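Local structure of putative periplasmic protein (Wolinella succinogenes, 3KN3) at residues I76-V81 with S204-N209; L109-Q114 with E143-Y148. The protein is a putative periplasmic solute-binding protein, probably the substrate-binding component of a tungstate-type ABC transporter, and has been found with glutathione bound. All coordinates share one frame; numbering follows the deposited sequence.

Contact 1 (I76-V81 with S204-N209). With ACY (acetic acid), chain F.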
loop_
_atom_site.group_PDB
_atom_site.type_symbol
_atom_site.label_atom_id
_atom_site.label_comp_id
_atom_site.label_asym_id
_atom_site.label_seq_id
_atom_site.Cartn_x
_atom_site.Cartn_y
_atom_site.Cartn_z
ATOM N N ILE A 76 -1.443 -17.642 -9.277
ATOM C CA ILE A 76 -0.104 -18.177 -9.064
ATOM C C ILE A 76 0.908 -17.067 -9.277
ATOM O O ILE A 76 0.560 -15.993 -9.765
ATOM C CB ILE A 76 0.211 -19.308 -10.036
ATOM C CG1 ILE A 76 0.181 -18.805 -11.478
ATOM C CG2 ILE A 76 -0.767 -20.467 -9.866
ATOM C CD1 ILE A 76 0.514 -19.896 -12.503
ATOM N N ASP A 77 2.151 -17.325 -8.883
ATOM C CA ASP A 77 3.280 -16.426 -9.146
ATOM C C ASP A 77 3.134 -15.068 -8.477
ATOM O O ASP A 77 3.563 -14.043 -9.010
ATOM C CB ASP A 77 3.508 -16.270 -10.650
ATOM C CG ASP A 77 3.848 -17.586 -11.323
ATOM O OD1 ASP A 77 3.626 -17.712 -12.545
ATOM O OD2 ASP A 77 4.324 -18.507 -10.628
ATOM N N ARG A 78 2.535 -15.080 -7.294
ATOM C CA ARG A 78 2.371 -13.873 -6.490
ATOM C C ARG A 78 3.703 -13.120 -6.389
ATOM O O ARG A 78 4.720 -13.685 -6.009
ATOM C CB ARG A 78 1.786 -14.256 -5.121
ATOM C CG ARG A 78 2.239 -13.419 -3.949
ATOM C CD ARG A 78 1.399 -12.173 -3.762
ATOM N NE ARG A 78 0.888 -12.075 -2.397
ATOM C CZ ARG A 78 1.544 -11.505 -1.391
ATOM N NH1 ARG A 78 2.748 -10.978 -1.582
ATOM N NH2 ARG A 78 0.991 -11.466 -0.191
ATOM N N THR A 79 3.681 -11.844 -6.754
ATOM C CA THR A 79 4.887 -11.054 -6.958
ATOM C C THR A 79 4.668 -9.622 -6.454
ATOM O O THR A 79 3.884 -8.875 -7.026
ATOM C CB THR A 79 5.241 -11.012 -8.475
ATOM O OG1 THR A 79 5.623 -12.320 -8.929
ATOM C CG2 THR A 79 6.351 -10.002 -8.774
ATOM N N PRO A 80 5.354 -9.230 -5.365
ATOM C CA PRO A 80 5.137 -7.890 -4.806
ATOM C C PRO A 80 5.843 -6.768 -5.557
ATOM O O PRO A 80 6.966 -6.939 -6.034
ATOM C CB PRO A 80 5.716 -8.004 -3.395
ATOM C CG PRO A 80 5.782 -9.470 -3.116
ATOM C CD PRO A 80 6.111 -10.083 -4.438
ATOM N N VAL A 81 5.169 -5.624 -5.652
ATOM C CA VAL A 81 5.776 -4.403 -6.156
ATOM C C VAL A 81 5.699 -3.363 -5.051
ATOM O O VAL A 81 4.620 -3.015 -4.587
ATOM C CB VAL A 81 5.043 -3.863 -7.392
ATOM C CG1 VAL A 81 5.658 -2.530 -7.847
ATOM C CG2 VAL A 81 5.041 -4.896 -8.508
ATOM N N SER A 204 0.451 -6.480 -4.979
ATOM C CA SER A 204 0.778 -7.795 -5.507
ATOM C C SER A 204 0.188 -8.056 -6.877
ATOM O O SER A 204 -0.997 -7.821 -7.097
ATOM C CB SER A 204 0.276 -8.875 -4.559
ATOM O OG SER A 204 0.927 -8.784 -3.316
ATOM N N ILE A 205 1.026 -8.551 -7.788
ATOM C CA ILE A 205 0.580 -9.032 -9.083
ATOM C C ILE A 205 0.505 -10.530 -8.978
ATOM O O ILE A 205 1.417 -11.156 -8.457
ATOM C CB ILE A 205 1.580 -8.699 -10.194
ATOM C CG1 ILE A 205 1.844 -7.204 -10.237
ATOM C CG2 ILE A 205 1.054 -9.140 -11.560
ATOM C CD1 ILE A 205 2.969 -6.842 -11.153
HETATM N N MSE A 206 -0.592 -11.108 -9.446
HETATM C CA MSE A 206 -0.682 -12.556 -9.578
HETATM C C MSE A 206 -1.211 -12.905 -10.957
HETATM O O MSE A 206 -2.067 -12.200 -11.502
HETATM C CB MSE A 206 -1.600 -13.159 -8.517
HETATM C CG MSE A 206 -1.083 -13.006 -7.101
HETATM SE SE MSE A 206 -2.471 -13.383 -5.771
HETATM C CE MSE A 206 -1.403 -13.384 -4.152
ATOM N N ALA A 207 -0.703 -13.995 -11.509
ATOM C CA ALA A 207 -1.176 -14.495 -12.781
ATOM C C ALA A 207 -2.402 -15.340 -12.570
ATOM O O ALA A 207 -2.546 -16.026 -11.564
ATOM C CB ALA A 207 -0.106 -15.305 -13.481
ATOM N N VAL A 208 -3.295 -15.277 -13.539
ATOM C CA VAL A 208 -4.442 -16.137 -13.532
ATOM C C VAL A 208 -3.960 -17.561 -13.806
ATOM O O VAL A 208 -3.208 -17.803 -14.744
ATOM C CB VAL A 208 -5.515 -15.625 -14.550
ATOM C CG1 VAL A 208 -6.390 -16.755 -15.057
ATOM C CG2 VAL A 208 -6.352 -14.540 -13.900
ATOM N N ASN A 209 -4.377 -18.497 -12.965
ATOM C CA ASN A 209 -3.973 -19.887 -13.111
ATOM C C ASN A 209 -4.395 -20.503 -14.441
ATOM O O ASN A 209 -5.580 -20.699 -14.682
ATOM C CB ASN A 209 -4.554 -20.713 -11.973
ATOM C CG ASN A 209 -3.955 -22.098 -11.906
ATOM O OD1 ASN A 209 -3.211 -22.506 -12.800
ATOM N ND2 ASN A 209 -4.275 -22.832 -10.844
HETATM C C ACY F . 5.136 -9.340 0.877
HETATM O O ACY F . 6.388 -9.282 0.774
HETATM O OXT ACY F . 4.496 -10.399 1.067
HETATM C CH3 ACY F . 4.341 -8.072 0.762
#

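Contact 2 (L109-Q114 with E143-Y148)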
loop_
_atom_site.group_PDB
_atom_site.type_symbol
_atom_site.label_atom_id
_atom_site.label_comp_id
_atom_site.label_asym_id
_atom_site.label_seq_id
_atom_site.Cartn_x
_atom_site.Cartn_y
_atom_site.Cartn_z
ATOM N N LEU A 109 7.803 4.262 22.815
ATOM C CA LEU A 109 7.947 5.571 23.418
ATOM C C LEU A 109 6.600 6.280 23.480
ATOM O O LEU A 109 6.262 6.913 24.470
ATOM C CB LEU A 109 8.940 6.421 22.621
ATOM C CG LEU A 109 9.293 7.759 23.286
ATOM C CD1 LEU A 109 9.758 7.518 24.720
ATOM C CD2 LEU A 109 10.352 8.521 22.480
ATOM N N ILE A 110 5.855 6.180 22.391
ATOM C CA ILE A 110 4.521 6.733 22.292
ATOM C C ILE A 110 3.646 6.188 23.414
ATOM O O ILE A 110 2.953 6.940 24.095
ATOM C CB ILE A 110 3.899 6.410 20.916
ATOM C CG1 ILE A 110 4.501 7.315 19.845
ATOM C CG2 ILE A 110 2.405 6.581 20.940
ATOM C CD1 ILE A 110 4.239 6.852 18.423
ATOM N N GLU A 111 3.704 4.881 23.621
ATOM C CA GLU A 111 2.955 4.279 24.708
ATOM C C GLU A 111 3.423 4.783 26.070
ATOM O O GLU A 111 2.621 5.252 26.882
ATOM C CB GLU A 111 3.063 2.764 24.651
ATOM C CG GLU A 111 2.136 2.084 25.617
ATOM C CD GLU A 111 2.268 0.591 25.574
ATOM O OE1 GLU A 111 3.420 0.114 25.464
ATOM O OE2 GLU A 111 1.228 -0.104 25.651
ATOM N N LYS A 112 4.724 4.678 26.311
ATOM C CA LYS A 112 5.323 5.127 27.566
ATOM C C LYS A 112 4.919 6.564 27.913
ATOM O O LYS A 112 4.404 6.830 28.998
ATOM C CB LYS A 112 6.855 4.970 27.522
ATOM C CG LYS A 112 7.598 5.472 28.763
ATOM C CD LYS A 112 8.949 4.762 28.942
ATOM C CE LYS A 112 10.146 5.698 28.757
ATOM N NZ LYS A 112 10.467 6.494 29.977
ATOM N N GLU A 113 5.138 7.488 26.987
ATOM C CA GLU A 113 4.809 8.883 27.249
ATOM C C GLU A 113 3.333 9.184 27.017
ATOM O O GLU A 113 2.870 10.289 27.287
ATOM C CB GLU A 113 5.697 9.806 26.414
ATOM C CG GLU A 113 7.172 9.649 26.731
ATOM C CD GLU A 113 8.021 10.683 26.041
ATOM O OE1 GLU A 113 7.457 11.474 25.262
ATOM O OE2 GLU A 113 9.246 10.709 26.273
ATOM N N GLN A 114 2.599 8.187 26.530
ATOM C CA GLN A 114 1.175 8.339 26.196
ATOM C C GLN A 114 0.907 9.518 25.267
ATOM O O GLN A 114 0.110 10.386 25.596
ATOM C CB GLN A 114 0.331 8.494 27.471
ATOM C CG GLN A 114 0.321 7.272 28.378
ATOM C CD GLN A 114 -0.703 7.378 29.496
ATOM O OE1 GLN A 114 -1.747 6.715 29.466
ATOM N NE2 GLN A 114 -0.414 8.219 30.487
ATOM N N GLU A 143 -5.690 -0.828 21.587
ATOM C CA GLU A 143 -7.098 -0.467 21.420
ATOM C C GLU A 143 -7.797 0.219 22.588
ATOM O O GLU A 143 -8.780 0.915 22.377
ATOM C CB GLU A 143 -7.911 -1.709 21.055
ATOM C CG GLU A 143 -8.251 -1.802 19.586
ATOM C CD GLU A 143 -8.677 -3.201 19.173
ATOM O OE1 GLU A 143 -9.416 -3.853 19.936
ATOM O OE2 GLU A 143 -8.269 -3.648 18.082
ATOM N N LYS A 144 -7.335 0.016 23.811
ATOM C CA LYS A 144 -8.097 0.517 24.951
ATOM C C LYS A 144 -7.378 1.590 25.758
ATOM O O LYS A 144 -7.846 1.970 26.831
ATOM C CB LYS A 144 -8.518 -0.643 25.858
ATOM C CG LYS A 144 -9.112 -1.826 25.093
ATOM C CD LYS A 144 -9.863 -2.809 25.993
ATOM C CE LYS A 144 -8.926 -3.733 26.773
ATOM N NZ LYS A 144 -9.676 -4.651 27.698
ATOM N N GLU A 145 -6.240 2.063 25.248
ATOM C CA GLU A 145 -5.450 3.077 25.931
ATOM C C GLU A 145 -6.079 4.433 25.733
ATOM O O GLU A 145 -6.644 4.706 24.676
ATOM C CB GLU A 145 -4.019 3.116 25.398
ATOM C CG GLU A 145 -3.012 2.431 26.286
ATOM C CD GLU A 145 -2.976 0.944 26.057
ATOM O OE1 GLU A 145 -1.879 0.353 26.160
ATOM O OE2 GLU A 145 -4.044 0.365 25.754
ATOM N N SER A 146 -5.972 5.292 26.741
ATOM C CA SER A 146 -6.602 6.601 26.651
ATOM C C SER A 146 -6.058 7.433 25.480
ATOM O O SER A 146 -6.804 8.199 24.863
ATOM C CB SER A 146 -6.513 7.357 27.977
ATOM O OG SER A 146 -5.178 7.515 28.418
ATOM N N TRP A 147 -4.777 7.247 25.152
ATOM C CA TRP A 147 -4.109 8.053 24.112
ATOM C C TRP A 147 -4.326 7.534 22.681
ATOM O O TRP A 147 -3.980 8.201 21.710
ATOM C CB TRP A 147 -2.602 8.153 24.405
ATOM C CG TRP A 147 -2.012 6.816 24.693
ATOM C CD1 TRP A 147 -1.912 6.217 25.905
ATOM C CD2 TRP A 147 -1.492 5.882 23.738
ATOM N NE1 TRP A 147 -1.349 4.979 25.775
ATOM C CE2 TRP A 147 -1.077 4.750 24.449
ATOM C CE3 TRP A 147 -1.322 5.904 22.351
ATOM C CZ2 TRP A 147 -0.507 3.649 23.828
ATOM C CZ3 TRP A 147 -0.757 4.807 21.735
ATOM C CH2 TRP A 147 -0.357 3.696 22.471
ATOM N N TYR A 148 -4.899 6.343 22.567
ATOM C CA TYR A 148 -5.119 5.706 21.273
ATOM C C TYR A 148 -6.560 5.932 20.787
ATOM O O TYR A 148 -7.495 5.298 21.253
ATOM C CB TYR A 148 -4.774 4.211 21.366
ATOM C CG TYR A 148 -4.872 3.468 20.060
ATOM C CD1 TYR A 148 -5.984 2.685 19.753
ATOM C CD2 TYR A 148 -3.851 3.544 19.131
ATOM C CE1 TYR A 148 -6.070 2.004 18.536
ATOM C CE2 TYR A 148 -3.921 2.877 17.933
ATOM C CZ TYR A 148 -5.023 2.107 17.629
ATOM O OH TYR A 148 -5.050 1.453 16.411
#

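Contact 1 (I76-V81 with S204-N209)
An antiparallel strand pair interrupted by a beta bulge joins 76-81 to 204-209 in one lobe of the periplasmic binding protein fold, where 202-208 also pairs with strand 57-60. Ile-76 and Ala-207 form a hydrogen-bonded pair, the N of Ile-76 giving to the O of Ala-207 at 3.0 Å and the N of Ala-207 to the O of Ile-76 at 2.9 Å. The next such pair is Thr-79 with Ile-205, whose bond from the N of Ile-205 to the O of Thr-79 (3.0 Å) is almost straight at 173°. Three residue steps on one strand thus match two on the other. The extra residue is taken up where Asp-77, at a positive phi of 63°, turns the chain; its carbonyl O receives the OG1 of Thr-79 at 2.7 Å instead of a backbone N-H from 204-209. The CG1 of Ile-76, in the crowded position between N and C, lies 4.0 Å from the CB of Ala-207, and at the far end the CG2 of Val-81 meets the CD1 of Ile-205 at 3.9 Å. Helix 218-229 packs against Ile-76, Thr-79 and Ile-205. Within the bulge, opposite Met-206, Arg-78, bent at chi2 and chi3, lies alongside this poorly ordered selenomethionine and brings its guanidinium under the OG of Ser-204, which sits 3.1 Å above the plane, offset toward the rim, without a hydrogen bond. NE of Arg-78 forms a salt bridge with OE1 of Glu-66, and OG of Ser-204 hydrogen-bonds to the same oxygen. The NH1 of Arg-78 donates to the OXT of a bound acetic acid, probably from the crystallisation liquor, at 3.2 Å and 158°. Glu-66 would be expected to offset the guanidinium charge, and the acetic acid would add to this if ionised.

Contact 2 (L109-Q114 with E143-Y148)
The indole of Trp-147 lies against the C-terminal end of helix 103-113, which closes in a Schellman motif. Gln-114, the first residue to leave the helix, takes a positive phi of 53°, and its CA stands over the five-membered ring, 4.0 Å from the centroid and 23° off the normal, a CH-pi contact. The CG of Gln-114 follows to 3.5 Å from the CD1 of Trp-147, the side chain crossing the indole at about a right angle with its amide steeply tilted to the ring. On the six-membered side the CG of Glu-111 comes obliquely to within 3.6 Å of CZ2 of Trp-147, and the CG2 of Ile-110 to 3.7 Å from its CZ3. The CA of Glu-111 and that of Gln-114 share one face of the indole; over the opposite face, toward the rim, lie CB of Glu-145 and CB of Tyr-148. The ring is thereby held between the helix end and its own loop, with CG in the crowded position between N and C. Trp-147 lies within a type I turn from Glu-145 to Tyr-148, closed by the N of Tyr-148 to the O of Glu-145 at 3.2 Å. Farther out, Trp-147 pairs through its backbone with Phe-117, so the loop enters strand 148-150 beside strand 117-119, while Trp-134 and Leu-138 of helix 125-138 pack on Ile-110 and Glu-111 respectively. Past the NE1 and CZ2 edge of the indole, Lys-140 forms a salt bridge to the OE2 of Glu-111 and a long, weak ion pair with the OE1 of Glu-145. The proximity of the two acidic groups might favour protonation of one carboxylate, though Lys-140 would counter this. Their planes are 17° apart, and OE2 of Glu-111 lies 3.2 Å from OE1 of Glu-145.

In the fold
The contacts belong to different lobes, with centres 38 Å apart on opposite sides of the centre of the chain and nearest atoms about 22 Å apart. Both segments of contact 2 fall between those of contact 1 in the sequence. After strand 78-82 the chain crosses to the five-stranded sheet, whose strands 117-119 and 148-150 adjoin contact 2, and after 190-193 it returns to strand 202-208. Contact 1 thus pairs the outgoing and returning strands near the glutathione-binding residue Tyr-203, whereas contact 2 lies away from the known binding residues. Glutathione-binding residues occur in both lobes, among them His-61 and Arg-120, consistent with a ligand held between them.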